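Local coordinates for membrane-associated protein VP24 (Marburg virus - Musoke, Kenya, 1980, PDB 4OR8) that may act as a minor matrix protein that takes part in assembly of the viral nucleocapsid and in virion budding, at residues F61-T66 / L106-L111. Numbering follows the deposited sequence.
Sequences FHIPNT and LALRIL
In the buried interior of the VP24 pyramidal fold, strand 59-64, outermost within this chain in a three-stranded antiparallel sheet, packs on helix 104-115 through F61, I63 and L108. One methyl group, CD2 of L108, makes all the close approaches between the two segments. It lies over a face of the F61 ring, 3.9 Å from the ring centroid and 25° off the ring normal, a CH-pi contact. The methyl is offset toward the CB-bearing side of the ring; its closest atom there is F61 CG, 3.5 Å from L108 CD2. The same methyl meets I63 at CD1, with 3.6 Å between I63 CD1 and L108 CD2. F61 and I63 are two apart on the strand, so both side chains leave the same face, while H62 between them points away. L108 reaches across with CG anti to the backbone N (chi1 175°). The I63 CG1 branch stands anti to the carbonyl carbon and carries CD1 to the methyl. No hydrogen bond joins the two segments. The strand is held in its sheet by backbone bonds of F61 with V54 and I63 with W52. V242 and L243 of helix 240-244 touch I63 and L108, respectively, and F175 of helix 161-178 touches F61.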
# COMPACT_ATOMS: atom_id res chain seq x y z
N PHE B 61 13.42 7.09 3.43
CA PHE B 61 12.10 6.50 3.66
C PHE B 61 11.03 7.56 3.87
O PHE B 61 11.22 8.50 4.64
CB PHE B 61 12.14 5.53 4.85
CG PHE B 61 13.00 4.32 4.62
CD1 PHE B 61 12.60 3.33 3.75
CD2 PHE B 61 14.21 4.18 5.29
CE1 PHE B 61 13.39 2.21 3.54
CE2 PHE B 61 15.00 3.06 5.08
CZ PHE B 61 14.59 2.08 4.21
N HIS B 62 9.90 7.40 3.19
CA HIS B 62 8.76 8.28 3.37
C HIS B 62 7.64 7.55 4.11
O HIS B 62 6.93 6.74 3.52
CB HIS B 62 8.26 8.78 2.02
CG HIS B 62 9.29 9.52 1.23
ND1 HIS B 62 10.26 8.88 0.49
CD2 HIS B 62 9.51 10.85 1.07
CE1 HIS B 62 11.03 9.77 -0.10
NE2 HIS B 62 10.60 10.97 0.24
N ILE B 63 7.49 7.85 5.39
CA ILE B 63 6.53 7.16 6.25
C ILE B 63 5.27 7.99 6.46
O ILE B 63 5.33 9.07 7.04
CB ILE B 63 7.11 6.86 7.64
CG1 ILE B 63 8.56 6.39 7.53
CG2 ILE B 63 6.25 5.85 8.38
CD1 ILE B 63 8.74 5.18 6.68
N PRO B 64 4.12 7.47 5.99
CA PRO B 64 2.81 8.10 6.17
C PRO B 64 2.20 7.84 7.55
O PRO B 64 2.60 6.90 8.25
CB PRO B 64 1.94 7.41 5.10
CG PRO B 64 2.90 6.66 4.22
CD PRO B 64 4.05 6.31 5.09
N ASN B 65 1.22 8.66 7.92
CA ASN B 65 0.48 8.52 9.17
C ASN B 65 -0.63 7.49 9.07
O ASN B 65 -1.48 7.40 9.96
CB ASN B 65 -0.13 9.87 9.56
CG ASN B 65 0.81 10.72 10.38
OD1 ASN B 65 1.27 10.31 11.44
ND2 ASN B 65 1.10 11.92 9.88
N THR B 66 -0.62 6.72 7.99
CA THR B 66 -1.73 5.83 7.66
C THR B 66 -1.89 4.64 8.61
O THR B 66 -0.93 3.94 8.92
CB THR B 66 -1.59 5.30 6.21
OG1 THR B 66 -1.45 6.40 5.31
CG2 THR B 66 -2.82 4.49 5.82
N LEU B 106 9.01 3.11 13.82
CA LEU B 106 9.63 2.17 14.73
C LEU B 106 9.48 0.76 14.17
O LEU B 106 10.34 -0.10 14.36
CB LEU B 106 8.99 2.26 16.11
CG LEU B 106 9.89 2.76 17.25
CD1 LEU B 106 10.69 3.97 16.81
CD2 LEU B 106 9.05 3.10 18.47
N ALA B 107 8.37 0.53 13.47
CA ALA B 107 8.11 -0.76 12.85
C ALA B 107 9.02 -0.95 11.65
O ALA B 107 9.45 -2.07 11.35
CB ALA B 107 6.65 -0.88 12.46
N LEU B 108 9.30 0.14 10.94
CA LEU B 108 10.23 0.10 9.82
C LEU B 108 11.62 -0.21 10.33
O LEU B 108 12.37 -0.97 9.72
CB LEU B 108 10.24 1.43 9.07
CG LEU B 108 11.28 1.51 7.95
CD1 LEU B 108 10.91 0.57 6.82
CD2 LEU B 108 11.43 2.93 7.43
N ARG B 109 11.96 0.39 11.47
CA ARG B 109 13.27 0.19 12.09
C ARG B 109 13.46 -1.28 12.41
O ARG B 109 14.52 -1.85 12.15
CB ARG B 109 13.37 1.04 13.35
CG ARG B 109 14.76 1.09 13.97
CD ARG B 109 14.71 1.88 15.28
NE ARG B 109 15.95 1.76 16.05
CZ ARG B 109 16.86 2.72 16.15
NH1 ARG B 109 16.69 3.88 15.53
NH2 ARG B 109 17.96 2.51 16.88
N ILE B 110 12.42 -1.89 12.97
CA ILE B 110 12.41 -3.31 13.28
C ILE B 110 12.58 -4.14 12.01
O ILE B 110 13.34 -5.11 11.98
CB ILE B 110 11.11 -3.71 13.99
CG1 ILE B 110 11.06 -3.11 15.40
CG2 ILE B 110 10.96 -5.22 14.06
CD1 ILE B 110 9.81 -3.44 16.16
N LEU B 111 11.88 -3.74 10.96
CA LEU B 111 11.92 -4.45 9.69
C LEU B 111 13.33 -4.40 9.11
O LEU B 111 13.83 -5.39 8.58
CB LEU B 111 10.90 -3.83 8.73
CG LEU B 111 10.43 -4.64 7.52
CD1 LEU B 111 9.07 -4.14 7.06
CD2 LEU B 111 11.44 -4.55 6.39